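Local coordinates for ABC transporter, substrate binding protein (Agrobacterium tumefaciens, PDB 3C9H) that probably captures a solute in the periplasm and delivers it to an ABC transporter for import, and binds a magnesium ion, at residues S40-P45 with V63-M68; A117-W122 with V302-A307; R172-D177 with G226-G231; F185-R190 with Y257-S262. All coordinates share one frame; numbering follows the deposited sequence.

Interaction 1. Residues S40-P45 with V63-M68; sequences SSLDEP and VHYEDM. With MG (magnesium ion), chain C.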
loop_
_atom_site.group_PDB
_atom_site.type_symbol
_atom_site.label_atom_id
_atom_site.label_comp_id
_atom_site.label_asym_id
_atom_site.label_seq_id
_atom_site.Cartn_x
_atom_site.Cartn_y
_atom_site.Cartn_z
ATOM N N SER A 40 6.453 7.987 -5.555
ATOM C CA SER A 40 5.218 7.301 -5.132
ATOM C C SER A 40 5.179 5.830 -5.466
ATOM O O SER A 40 5.734 5.362 -6.453
ATOM C CB SER A 40 4.018 8.013 -5.726
ATOM O OG SER A 40 2.801 7.336 -5.489
ATOM N N SER A 41 4.540 5.064 -4.602
ATOM C CA SER A 41 4.377 3.657 -4.854
ATOM C C SER A 41 3.030 3.360 -5.492
ATOM O O SER A 41 2.772 2.215 -5.808
ATOM C CB SER A 41 4.550 2.841 -3.582
ATOM O OG SER A 41 3.489 3.059 -2.649
ATOM N N LEU A 42 2.178 4.375 -5.641
ATOM C CA LEU A 42 0.865 4.206 -6.238
ATOM C C LEU A 42 1.064 3.970 -7.734
ATOM O O LEU A 42 1.609 4.829 -8.447
ATOM C CB LEU A 42 -0.052 5.400 -5.958
ATOM C CG LEU A 42 -1.488 5.334 -6.555
ATOM C CD1 LEU A 42 -2.300 4.132 -6.063
ATOM C CD2 LEU A 42 -2.278 6.588 -6.307
ATOM N N ASP A 43 0.651 2.797 -8.207
ATOM C CA ASP A 43 0.866 2.421 -9.618
ATOM C C ASP A 43 0.346 3.537 -10.528
ATOM O O ASP A 43 -0.812 3.992 -10.389
ATOM C CB ASP A 43 0.155 1.115 -9.969
ATOM C CG ASP A 43 0.767 -0.104 -9.279
ATOM O OD1 ASP A 43 1.624 0.035 -8.386
ATOM O OD2 ASP A 43 0.380 -1.228 -9.647
ATOM N N GLU A 44 1.200 3.963 -11.458
ATOM C CA GLU A 44 0.945 5.162 -12.263
ATOM C C GLU A 44 -0.418 5.225 -12.943
ATOM O O GLU A 44 -1.041 6.275 -12.909
ATOM C CB GLU A 44 2.078 5.415 -13.250
ATOM C CG GLU A 44 1.972 6.758 -13.978
ATOM C CD GLU A 44 1.200 6.688 -15.283
ATOM O OE1 GLU A 44 0.788 5.567 -15.675
ATOM O OE2 GLU A 44 1.040 7.764 -15.924
ATOM N N PRO A 45 -0.899 4.123 -13.558
ATOM C CA PRO A 45 -2.219 4.242 -14.197
ATOM C C PRO A 45 -3.350 4.544 -13.244
ATOM O O PRO A 45 -4.272 5.249 -13.619
ATOM C CB PRO A 45 -2.391 2.906 -14.929
ATOM C CG PRO A 45 -0.990 2.388 -15.089
ATOM C CD PRO A 45 -0.294 2.803 -13.823
ATOM N N VAL A 63 4.059 17.976 -13.674
ATOM C CA VAL A 63 4.195 16.898 -12.672
ATOM C C VAL A 63 5.135 15.820 -13.192
ATOM O O VAL A 63 4.894 15.202 -14.225
ATOM C CB VAL A 63 2.837 16.264 -12.307
ATOM C CG1 VAL A 63 3.011 15.128 -11.302
ATOM C CG2 VAL A 63 1.890 17.320 -11.766
ATOM N N HIS A 64 6.215 15.614 -12.456
ATOM C CA HIS A 64 7.185 14.574 -12.705
ATOM C C HIS A 64 6.951 13.438 -11.693
ATOM O O HIS A 64 7.326 13.531 -10.500
ATOM C CB HIS A 64 8.574 15.190 -12.567
ATOM C CG HIS A 64 9.697 14.255 -12.860
ATOM N ND1 HIS A 64 9.912 13.096 -12.149
ATOM C CD2 HIS A 64 10.718 14.345 -13.739
ATOM C CE1 HIS A 64 10.992 12.492 -12.612
ATOM N NE2 HIS A 64 11.507 13.239 -13.567
ATOM N N TYR A 65 6.301 12.377 -12.163
ATOM C CA TYR A 65 5.805 11.319 -11.306
ATOM C C TYR A 65 6.671 10.096 -11.442
ATOM O O TYR A 65 6.735 9.510 -12.515
ATOM C CB TYR A 65 4.345 10.964 -11.669
ATOM C CG TYR A 65 3.676 10.015 -10.706
ATOM C CD1 TYR A 65 2.995 10.497 -9.571
ATOM C CD2 TYR A 65 3.698 8.616 -10.916
ATOM C CE1 TYR A 65 2.330 9.620 -8.685
ATOM C CE2 TYR A 65 3.047 7.742 -10.019
ATOM C CZ TYR A 65 2.372 8.258 -8.905
ATOM O OH TYR A 65 1.724 7.391 -8.006
ATOM N N GLU A 66 7.323 9.710 -10.344
ATOM C CA GLU A 66 8.136 8.505 -10.290
ATOM C C GLU A 66 7.489 7.417 -9.445
ATOM O O GLU A 66 7.340 7.538 -8.223
ATOM C CB GLU A 66 9.555 8.806 -9.762
ATOM C CG GLU A 66 10.228 9.957 -10.459
ATOM C CD GLU A 66 11.754 9.813 -10.565
ATOM O OE1 GLU A 66 12.303 8.703 -10.347
ATOM O OE2 GLU A 66 12.400 10.833 -10.898
ATOM N N ASP A 67 7.129 6.338 -10.128
ATOM C CA ASP A 67 6.480 5.165 -9.576
ATOM C C ASP A 67 7.604 4.184 -9.258
ATOM O O ASP A 67 8.304 3.693 -10.140
ATOM C CB ASP A 67 5.463 4.644 -10.616
ATOM C CG ASP A 67 4.860 3.287 -10.296
ATOM O OD1 ASP A 67 5.211 2.630 -9.290
ATOM O OD2 ASP A 67 3.997 2.867 -11.092
ATOM N N MET A 68 7.752 3.896 -7.980
ATOM C CA MET A 68 8.819 3.074 -7.492
ATOM C C MET A 68 8.400 2.262 -6.264
ATOM O O MET A 68 7.390 2.566 -5.609
ATOM C CB MET A 68 10.066 3.944 -7.203
ATOM C CG MET A 68 10.040 4.814 -5.968
ATOM S SD MET A 68 11.418 6.031 -5.788
ATOM C CE MET A 68 10.951 7.158 -7.061
HETATM MG MG MG C . 3.099 0.111 -6.594
HETATM O O HOH W 1 4.783 0.633 -8.039
#
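The magnesium site of this binding protein sits on the turn that leads from strand 35-40 into helix 44-57, and strand 62-67 pairs with strand 35-40 beside that turn. Ser41 O and Asp43 OD1 each bind the ion at 2.3 Å; a water and two atoms from other parts of the structure also bind it. Asp43 CG is anti to its own carbonyl carbon (chi1 -68°), which places the carboxylate on the metal. The backbones run parallel: Ser40 N donates nearly along the C=O axis of Glu66, and Ser40 O receives Met68 N. These bonds join the two strands of a beta-alpha-beta unit whose crossover is helix 44-57. Tyr65, CG anti to its backbone N, points its ring at the turn, where two bonds grip the phenol oxygen. Ser40 OG donates to Tyr65 OH at 2.7 Å, while Tyr65 OH donates to a lone pair of Leu42 O at 2.6 Å, in the carbonyl plane and at the ring edge. Ser40 OG also accepts from Leu42 N at 3.0 Å, an ST turn. At the start of the helix, Asp67 OD2 takes Glu44 N from above its carboxylate plane, 3.0 Å away. Asp67 OD1 lies 4.5 Å from Asp43 OD1, a like-charge pair whose repulsion the adjacent magnesium probably eases. Ser41 OG is hydrogen-bonded to a citrate, probably from the crystallisation liquor.

Interaction 2. Residues A117-W122 with V302-A307; sequences ARWPAW and VSPEVA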
loop_
_atom_site.group_PDB
_atom_site.type_symbol
_atom_site.label_atom_id
_atom_site.label_comp_id
_atom_site.label_asym_id
_atom_site.label_seq_id
_atom_site.Cartn_x
_atom_site.Cartn_y
_atom_site.Cartn_z
ATOM N N ALA A 117 -5.731 20.376 11.126
ATOM C CA ALA A 117 -6.308 20.268 12.466
ATOM C C ALA A 117 -7.513 19.304 12.508
ATOM O O ALA A 117 -7.711 18.616 13.493
ATOM C CB ALA A 117 -6.696 21.646 12.984
ATOM N N ARG A 118 -8.288 19.247 11.430
ATOM C CA ARG A 118 -9.466 18.374 11.360
ATOM C C ARG A 118 -9.221 16.979 10.781
ATOM O O ARG A 118 -10.145 16.161 10.718
ATOM C CB ARG A 118 -10.546 19.078 10.567
ATOM C CG ARG A 118 -11.128 20.211 11.393
ATOM C CD ARG A 118 -12.400 20.649 10.861
ATOM N NE ARG A 118 -12.184 21.656 9.864
ATOM C CZ ARG A 118 -12.467 22.955 10.015
ATOM N NH1 ARG A 118 -12.996 23.441 11.127
ATOM N NH2 ARG A 118 -12.213 23.779 9.020
ATOM N N TRP A 119 -7.983 16.711 10.371
ATOM C CA TRP A 119 -7.616 15.399 9.838
ATOM C C TRP A 119 -7.732 14.398 10.974
ATOM O O TRP A 119 -7.363 14.718 12.097
ATOM C CB TRP A 119 -6.193 15.414 9.271
ATOM C CG TRP A 119 -6.016 14.324 8.237
ATOM C CD1 TRP A 119 -5.264 13.217 8.348
ATOM C CD2 TRP A 119 -6.664 14.258 6.973
ATOM N NE1 TRP A 119 -5.387 12.438 7.214
ATOM C CE2 TRP A 119 -6.236 13.067 6.343
ATOM C CE3 TRP A 119 -7.550 15.091 6.296
ATOM C CZ2 TRP A 119 -6.686 12.691 5.093
ATOM C CZ3 TRP A 119 -7.991 14.712 5.039
ATOM C CH2 TRP A 119 -7.556 13.538 4.451
ATOM N N PRO A 120 -8.303 13.206 10.712
ATOM C CA PRO A 120 -8.438 12.257 11.814
ATOM C C PRO A 120 -7.125 12.096 12.560
ATOM O O PRO A 120 -6.066 11.999 11.934
ATOM C CB PRO A 120 -8.882 10.984 11.106
ATOM C CG PRO A 120 -9.674 11.499 9.951
ATOM C CD PRO A 120 -8.877 12.660 9.473
ATOM N N ALA A 121 -7.198 12.098 13.887
ATOM C CA ALA A 121 -6.015 12.154 14.741
ATOM C C ALA A 121 -5.086 10.952 14.544
ATOM O O ALA A 121 -3.850 11.090 14.535
ATOM C CB ALA A 121 -6.448 12.299 16.229
ATOM N N TRP A 122 -5.670 9.779 14.382
ATOM C CA TRP A 122 -4.893 8.575 14.100
ATOM C C TRP A 122 -4.060 8.695 12.810
ATOM O O TRP A 122 -3.062 8.010 12.652
ATOM C CB TRP A 122 -5.817 7.356 13.986
ATOM C CG TRP A 122 -6.718 7.312 12.790
ATOM C CD1 TRP A 122 -8.022 7.704 12.740
ATOM C CD2 TRP A 122 -6.408 6.792 11.484
ATOM N NE1 TRP A 122 -8.531 7.499 11.487
ATOM C CE2 TRP A 122 -7.557 6.939 10.695
ATOM C CE3 TRP A 122 -5.261 6.234 10.907
ATOM C CZ2 TRP A 122 -7.609 6.532 9.373
ATOM C CZ3 TRP A 122 -5.294 5.880 9.579
ATOM C CH2 TRP A 122 -6.465 6.004 8.831
ATOM N N VAL A 302 -10.022 8.666 3.696
ATOM C CA VAL A 302 -9.872 8.991 5.118
ATOM C C VAL A 302 -10.515 10.362 5.481
ATOM O O VAL A 302 -10.806 10.610 6.650
ATOM C CB VAL A 302 -8.365 8.959 5.504
ATOM C CG1 VAL A 302 -8.106 9.544 6.885
ATOM C CG2 VAL A 302 -7.840 7.534 5.434
ATOM N N SER A 303 -10.761 11.237 4.501
ATOM C CA SER A 303 -11.229 12.597 4.799
ATOM C C SER A 303 -12.573 12.569 5.513
ATOM O O SER A 303 -13.479 11.883 5.059
ATOM C CB SER A 303 -11.404 13.444 3.541
ATOM O OG SER A 303 -12.198 14.597 3.855
ATOM N N PRO A 304 -12.719 13.358 6.599
ATOM C CA PRO A 304 -14.016 13.401 7.261
ATOM C C PRO A 304 -15.086 14.110 6.398
ATOM O O PRO A 304 -16.270 14.080 6.736
ATOM C CB PRO A 304 -13.722 14.162 8.564
ATOM C CG PRO A 304 -12.537 15.015 8.277
ATOM C CD PRO A 304 -11.730 14.263 7.233
ATOM N N GLU A 305 -14.674 14.736 5.304
ATOM C CA GLU A 305 -15.596 15.357 4.357
ATOM C C GLU A 305 -16.186 14.433 3.300
ATOM O O GLU A 305 -17.062 14.862 2.549
ATOM C CB GLU A 305 -14.885 16.482 3.619
ATOM C CG GLU A 305 -14.355 17.559 4.517
ATOM C CD GLU A 305 -13.807 18.706 3.702
ATOM O OE1 GLU A 305 -12.715 18.556 3.081
ATOM O OE2 GLU A 305 -14.491 19.744 3.651
ATOM N N VAL A 306 -15.717 13.191 3.210
ATOM C CA VAL A 306 -16.185 12.275 2.169
ATOM C C VAL A 306 -17.082 11.164 2.763
ATOM O O VAL A 306 -16.722 10.508 3.743
ATOM C CB VAL A 306 -14.984 11.719 1.353
ATOM C CG1 VAL A 306 -15.438 10.742 0.244
ATOM C CG2 VAL A 306 -14.172 12.888 0.768
ATOM N N ALA A 307 -18.270 11.009 2.172
ATOM C CA ALA A 307 -19.276 10.018 2.598
ATOM C C ALA A 307 -19.382 8.927 1.555
ATOM O O ALA A 307 -18.996 9.125 0.414
ATOM C CB ALA A 307 -20.650 10.686 2.789
#
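Trp119 leaves its loop with CB directed away from residues 302-307, yet chi1 of -156°, with CG anti to the backbone N, brings the far end of the indole back to them. From CB the side chain passes through CG to the five-membered ring, where NE1 is hydrogen-bonded to the backbone oxygen of Ala131 and the methyl Val302 CG1 comes near NE1 and CE2. Further out, Trp119 CZ2 meets the same methyl at 3.9 Å, the valine branch crossing the indole at about a right angle. The far end of the six-membered ring runs along the next residue: Trp119 CH2 lies 3.8 Å from Ser303 CA, and Trp119 CZ3 is 3.9 Å from Ser303 CB. One indole face carries its own neighbour in sequence, Pro120 CD, 3.5 Å above the plane and offset toward the rim. That proline continues the apolar surface, its CD 4.0 Å from Pro304 CD and its CG 3.6 Å from Val302 O. Val302 is thus enclosed from several directions, since Trp122 reaches it tip to tip, CZ2 to CG1 at 3.9 Å. No hydrogen bond crosses between the loops; polar order is internal, with Ser303 OG accepting from Glu305 N at 2.9 Å in an ST turn within the type I turn from Ser303 to Val306. Pro304 and Arg118 lie on the exposed flank. The contact joins the loop between strands 108-109 and 124-125 to the loop between helices 287-296 and 312-319, with Ser303 and Val306 resting on helix 287-296.

Interaction 3. Residues R172-D177 with G226-G231; sequences RIATYD and GRFVLG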
loop_
_atom_site.group_PDB
_atom_site.type_symbol
_atom_site.label_atom_id
_atom_site.label_comp_id
_atom_site.label_asym_id
_atom_site.label_seq_id
_atom_site.Cartn_x
_atom_site.Cartn_y
_atom_site.Cartn_z
ATOM N N ARG A 172 1.593 -22.653 -7.570
ATOM C CA ARG A 172 0.534 -21.853 -8.179
ATOM C C ARG A 172 -0.174 -20.988 -7.131
ATOM O O ARG A 172 -1.341 -20.610 -7.280
ATOM C CB ARG A 172 -0.433 -22.751 -8.957
ATOM C CG ARG A 172 0.285 -23.406 -10.135
ATOM C CD ARG A 172 -0.580 -24.303 -10.967
ATOM N NE ARG A 172 -1.658 -23.570 -11.609
ATOM C CZ ARG A 172 -2.945 -23.909 -11.559
ATOM N NH1 ARG A 172 -3.357 -25.007 -10.930
ATOM N NH2 ARG A 172 -3.833 -23.147 -12.167
ATOM N N ILE A 173 0.560 -20.640 -6.078
ATOM C CA ILE A 173 0.106 -19.589 -5.158
ATOM C C ILE A 173 1.206 -18.572 -5.014
ATOM O O ILE A 173 2.380 -18.860 -5.266
ATOM C CB ILE A 173 -0.319 -20.126 -3.774
ATOM C CG1 ILE A 173 0.877 -20.758 -3.060
ATOM C CG2 ILE A 173 -1.492 -21.130 -3.935
ATOM C CD1 ILE A 173 0.628 -21.038 -1.620
ATOM N N ALA A 174 0.822 -17.367 -4.611
ATOM C CA ALA A 174 1.766 -16.258 -4.572
ATOM C C ALA A 174 1.466 -15.260 -3.444
ATOM O O ALA A 174 0.330 -15.130 -2.990
ATOM C CB ALA A 174 1.778 -15.535 -5.909
ATOM N N THR A 175 2.520 -14.568 -3.014
ATOM C CA THR A 175 2.430 -13.513 -2.018
ATOM C C THR A 175 3.585 -12.514 -2.206
ATOM O O THR A 175 4.441 -12.668 -3.100
ATOM C CB THR A 175 2.426 -14.092 -0.586
ATOM O OG1 THR A 175 2.014 -13.079 0.338
ATOM C CG2 THR A 175 3.812 -14.638 -0.188
ATOM N N TYR A 176 3.570 -11.450 -1.403
ATOM C CA TYR A 176 4.636 -10.458 -1.440
ATOM C C TYR A 176 5.941 -11.070 -0.943
ATOM O O TYR A 176 5.959 -11.793 0.041
ATOM C CB TYR A 176 4.325 -9.269 -0.535
ATOM C CG TYR A 176 3.527 -8.165 -1.171
ATOM C CD1 TYR A 176 2.243 -7.856 -0.723
ATOM C CD2 TYR A 176 4.061 -7.409 -2.200
ATOM C CE1 TYR A 176 1.521 -6.794 -1.297
ATOM C CE2 TYR A 176 3.348 -6.360 -2.757
ATOM C CZ TYR A 176 2.098 -6.057 -2.297
ATOM O OH TYR A 176 1.423 -5.009 -2.866
ATOM N N ASP A 177 7.004 -10.761 -1.655
ATOM C CA ASP A 177 8.346 -10.922 -1.160
ATOM C C ASP A 177 8.606 -9.786 -0.182
ATOM O O ASP A 177 8.841 -8.647 -0.583
ATOM C CB ASP A 177 9.317 -10.841 -2.319
ATOM C CG ASP A 177 10.755 -11.076 -1.898
ATOM O OD1 ASP A 177 11.072 -11.051 -0.686
ATOM O OD2 ASP A 177 11.565 -11.306 -2.805
ATOM N N GLY A 226 -4.907 -17.439 -14.566
ATOM C CA GLY A 226 -4.911 -18.791 -14.050
ATOM C C GLY A 226 -3.573 -19.446 -13.877
ATOM O O GLY A 226 -3.543 -20.586 -13.466
ATOM N N ARG A 227 -2.460 -18.747 -14.146
ATOM C CA ARG A 227 -1.141 -19.303 -13.797
ATOM C C ARG A 227 -1.064 -19.625 -12.303
ATOM O O ARG A 227 -0.475 -20.642 -11.904
ATOM C CB ARG A 227 -0.001 -18.354 -14.182
ATOM C CG ARG A 227 0.360 -18.384 -15.673
ATOM C CD ARG A 227 1.390 -17.320 -16.024
ATOM N NE ARG A 227 0.747 -16.022 -16.182
ATOM C CZ ARG A 227 1.382 -14.882 -16.451
ATOM N NH1 ARG A 227 2.696 -14.851 -16.562
ATOM N NH2 ARG A 227 0.686 -13.763 -16.601
ATOM N N PHE A 228 -1.689 -18.751 -11.500
ATOM C CA PHE A 228 -1.822 -18.917 -10.066
ATOM C C PHE A 228 -3.280 -19.044 -9.718
ATOM O O PHE A 228 -4.114 -18.408 -10.331
ATOM C CB PHE A 228 -1.285 -17.675 -9.337
ATOM C CG PHE A 228 0.211 -17.471 -9.467
ATOM C CD1 PHE A 228 1.074 -18.515 -9.738
ATOM C CD2 PHE A 228 0.753 -16.212 -9.230
ATOM C CE1 PHE A 228 2.448 -18.304 -9.832
ATOM C CE2 PHE A 228 2.127 -15.996 -9.323
ATOM C CZ PHE A 228 2.968 -17.048 -9.625
ATOM N N VAL A 229 -3.587 -19.841 -8.706
ATOM C CA VAL A 229 -4.978 -20.007 -8.273
ATOM C C VAL A 229 -5.339 -19.103 -7.079
ATOM O O VAL A 229 -6.497 -18.767 -6.885
ATOM C CB VAL A 229 -5.252 -21.469 -7.936
ATOM C CG1 VAL A 229 -4.984 -22.337 -9.186
ATOM C CG2 VAL A 229 -4.433 -21.934 -6.719
ATOM N N LEU A 230 -4.339 -18.723 -6.286
ATOM C CA LEU A 230 -4.541 -17.920 -5.074
ATOM C C LEU A 230 -3.395 -16.928 -4.868
ATOM O O LEU A 230 -2.224 -17.255 -5.101
ATOM C CB LEU A 230 -4.600 -18.816 -3.824
ATOM C CG LEU A 230 -5.888 -19.576 -3.506
ATOM C CD1 LEU A 230 -5.587 -20.672 -2.478
ATOM C CD2 LEU A 230 -6.987 -18.637 -3.014
ATOM N N GLY A 231 -3.737 -15.731 -4.401
ATOM C CA GLY A 231 -2.756 -14.796 -3.850
ATOM C C GLY A 231 -3.113 -14.377 -2.430
ATOM O O GLY A 231 -4.298 -14.264 -2.070
#
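Two buried parallel strands make the close-packed end of this contact, while the chain before them is less regular and partly exposed, yet still well bonded through Arg172. On the buried side, Ala174 N donates to Leu230 O at 3.1 Å. Ala174 CB presses obliquely against the Phe228 ring, 3.5 Å from CE2. Phe228 CG is anti to the carbonyl carbon (chi1 -67°), and the ring also lies alongside the Arg172 backbone and against helix 216-224. On the sheet face bearing Ile173 and Leu230, these residues lie side by side and point the same way, with Ile173 CG2 at 3.9 Å from Leu230 CB; helix 155-164 packs onto both. Strand 173-176 runs between parallel neighbours, 230-235 on this flank and 211-213 on the other, within an alpha/beta lobe of the periplasmic binding protein fold. Ahead of the strands the regular pairing gives way to bonds with the loop 226-229. Val229 N donates in the carbonyl plane to Arg172 O at 2.8 Å. The Arg172 chain, bent at chi3 (63°), reaches two successive backbone oxygens: NH2 donates nearly along the C=O axis to Gly226 O at 2.9 Å, in the guanidinium plane, whereas NE donates to Arg227 O at 3.2 Å, from above the carbonyl plane. Val229 CG1 lies over one guanidinium face, 3.3 Å from Arg172 NH2, and NH1 is held by Glu168 O, so three bonds fix the group's rotation. On the solvent side Arg227 is exposed, and its guanidinium forms a salt bridge with Asp225.

Interaction 4. Residues F185-R190 with Y257-S262; sequences FLFMSR and YTVVMS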
loop_
_atom_site.group_PDB
_atom_site.type_symbol
_atom_site.label_atom_id
_atom_site.label_comp_id
_atom_site.label_asym_id
_atom_site.label_seq_id
_atom_site.Cartn_x
_atom_site.Cartn_y
_atom_site.Cartn_z
ATOM N N PHE A 185 6.300 -6.363 3.806
ATOM C CA PHE A 185 6.854 -6.467 5.132
ATOM C C PHE A 185 5.874 -5.936 6.203
ATOM O O PHE A 185 5.646 -6.571 7.232
ATOM C CB PHE A 185 8.210 -5.753 5.260
ATOM C CG PHE A 185 8.742 -5.831 6.654
ATOM C CD1 PHE A 185 9.449 -6.936 7.063
ATOM C CD2 PHE A 185 8.414 -4.855 7.593
ATOM C CE1 PHE A 185 9.878 -7.047 8.402
ATOM C CE2 PHE A 185 8.824 -4.958 8.924
ATOM C CZ PHE A 185 9.544 -6.061 9.327
ATOM N N LEU A 186 5.285 -4.780 5.943
ATOM C CA LEU A 186 4.305 -4.206 6.861
ATOM C C LEU A 186 3.198 -5.210 7.140
ATOM O O LEU A 186 2.865 -5.451 8.289
ATOM C CB LEU A 186 3.727 -2.895 6.290
ATOM C CG LEU A 186 2.733 -2.112 7.172
ATOM C CD1 LEU A 186 3.439 -1.568 8.390
ATOM C CD2 LEU A 186 2.048 -0.973 6.408
ATOM N N PHE A 187 2.616 -5.793 6.094
ATOM C CA PHE A 187 1.510 -6.707 6.282
ATOM C C PHE A 187 1.977 -7.916 7.114
ATOM O O PHE A 187 1.264 -8.343 8.013
ATOM C CB PHE A 187 0.901 -7.183 4.951
ATOM C CG PHE A 187 0.138 -6.117 4.156
ATOM C CD1 PHE A 187 -0.547 -5.059 4.785
ATOM C CD2 PHE A 187 0.033 -6.243 2.776
ATOM C CE1 PHE A 187 -1.260 -4.119 4.023
ATOM C CE2 PHE A 187 -0.681 -5.324 2.006
ATOM C CZ PHE A 187 -1.330 -4.259 2.630
ATOM N N MET A 188 3.144 -8.479 6.805
ATOM C CA MET A 188 3.667 -9.615 7.595
ATOM C C MET A 188 3.872 -9.214 9.054
ATOM O O MET A 188 3.529 -9.961 9.972
ATOM C CB MET A 188 4.979 -10.144 7.006
ATOM C CG MET A 188 5.681 -11.272 7.833
ATOM S SD MET A 188 4.710 -12.781 7.869
ATOM C CE MET A 188 3.586 -12.651 6.444
ATOM N N SER A 189 4.404 -8.025 9.289
ATOM C CA SER A 189 4.669 -7.604 10.670
ATOM C C SER A 189 3.345 -7.437 11.451
ATOM O O SER A 189 3.268 -7.779 12.653
ATOM C CB SER A 189 5.560 -6.356 10.703
ATOM O OG SER A 189 4.831 -5.166 10.429
ATOM N N ARG A 190 2.291 -6.995 10.752
ATOM C CA ARG A 190 0.969 -6.900 11.353
ATOM C C ARG A 190 0.309 -8.275 11.560
ATOM O O ARG A 190 -0.335 -8.497 12.579
ATOM C CB ARG A 190 0.055 -5.991 10.531
ATOM C CG ARG A 190 0.590 -4.589 10.272
ATOM C CD ARG A 190 1.025 -3.881 11.541
ATOM N NE ARG A 190 -0.111 -3.398 12.321
ATOM C CZ ARG A 190 0.001 -2.811 13.515
ATOM N NH1 ARG A 190 1.201 -2.648 14.078
ATOM N NH2 ARG A 190 -1.089 -2.377 14.151
ATOM N N TYR A 257 -9.380 -12.072 10.210
ATOM C CA TYR A 257 -9.053 -10.663 10.404
ATOM C C TYR A 257 -8.542 -10.099 9.082
ATOM O O TYR A 257 -8.047 -10.844 8.227
ATOM C CB TYR A 257 -8.001 -10.463 11.505
ATOM C CG TYR A 257 -6.651 -11.042 11.168
ATOM C CD1 TYR A 257 -5.703 -10.308 10.468
ATOM C CD2 TYR A 257 -6.319 -12.335 11.555
ATOM C CE1 TYR A 257 -4.460 -10.866 10.145
ATOM C CE2 TYR A 257 -5.105 -12.874 11.255
ATOM C CZ TYR A 257 -4.170 -12.150 10.563
ATOM O OH TYR A 257 -2.951 -12.750 10.288
ATOM N N THR A 258 -8.656 -8.787 8.926
ATOM C CA THR A 258 -8.184 -8.135 7.711
ATOM C C THR A 258 -7.275 -6.976 8.112
ATOM O O THR A 258 -7.724 -6.022 8.746
ATOM C CB THR A 258 -9.342 -7.613 6.781
ATOM O OG1 THR A 258 -10.123 -8.706 6.271
ATOM C CG2 THR A 258 -8.771 -6.871 5.570
ATOM N N VAL A 259 -5.996 -7.081 7.772
ATOM C CA VAL A 259 -5.068 -5.992 7.995
ATOM C C VAL A 259 -5.374 -4.845 7.027
ATOM O O VAL A 259 -5.686 -5.076 5.848
ATOM C CB VAL A 259 -3.614 -6.445 7.863
ATOM C CG1 VAL A 259 -2.687 -5.203 7.945
ATOM C CG2 VAL A 259 -3.269 -7.481 8.978
ATOM N N VAL A 260 -5.308 -3.610 7.539
ATOM C CA VAL A 260 -5.577 -2.415 6.735
ATOM C C VAL A 260 -4.386 -1.457 6.823
ATOM O O VAL A 260 -3.867 -1.135 7.927
ATOM C CB VAL A 260 -6.862 -1.700 7.158
ATOM C CG1 VAL A 260 -7.109 -0.432 6.299
ATOM C CG2 VAL A 260 -8.023 -2.639 7.049
ATOM N N MET A 261 -3.949 -0.993 5.666
ATOM C CA MET A 261 -2.885 0.003 5.642
ATOM C C MET A 261 -3.443 1.295 5.127
ATOM O O MET A 261 -4.545 1.343 4.580
ATOM C CB MET A 261 -1.690 -0.443 4.781
ATOM C CG MET A 261 -1.901 -0.424 3.265
ATOM S SD MET A 261 -1.815 1.153 2.326
ATOM C CE MET A 261 -0.465 1.871 3.192
ATOM N N SER A 262 -2.646 2.340 5.280
ATOM C CA SER A 262 -3.026 3.658 4.805
ATOM C C SER A 262 -1.806 4.238 4.132
ATOM O O SER A 262 -0.745 4.249 4.740
ATOM C CB SER A 262 -3.402 4.543 5.988
ATOM O OG SER A 262 -4.557 4.083 6.675
#
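Helix 185-190 crosses strand 258-261 at 136° between their N-to-C directions, the two short axes approaching to 9.2 Å. The backbones stay apart, the nearest CA atoms being those of Phe187 and Val259 at 6.8 Å, so side chains make the join. Here helix 183-194 packs on the long strand 258-268, with the Met261 side chain about 7 Å from that of Ser41 of the magnesium site. Phe187 places CG anti to the carbonyl carbon (chi1 -69°), which brings its ring against the strand obliquely. One side of the ring spans two strand residues: CD1 touches Val259 CG1 at 3.8 Å, and CE1 reaches Met261 CB, also at 3.8 Å. Leu186 comes at about a right angle to Met261, its CD2 4.1 Å from Met261 CB. One turn along from Leu186, Arg190 CB lies 3.9 Å from Val259 CG1. The bent Arg190 chain then carries its guanidinium off to a salt bridge with Glu193. Met261 turns its far end from the helix; helix 96-104 meets it through Met96. No hydrogen bond spans the two segments: the buried contact is apolar, and its cohesion comes from close fit and exclusion of water, with the charge of Arg190 kept at the margin.

How the interactions relate
From the N terminus, interaction 1 closes first, joining neighbouring strands across helix 44-57 at the metal site; it is finished before the others open. Interaction 2 opens next, at 117-122, and closes last, at 302-307, with 179 residues between, tying the loop after strand 108-109 to the one after helix 287-296. Interactions 3 and 4 both nest inside it and cross, their segments alternating as 172-177, 185-190, 226-231 and 257-262. They touch where Tyr176 CE1 lies 4.2 Å from Phe187 CE2, linking strand 173-176 to the helix that follows it. Interactions 2 and 4 also meet, through Trp122 and Ser262. Interactions 2 and 3 lie on opposite sides of the chain's centre, about 35 Å apart between centres.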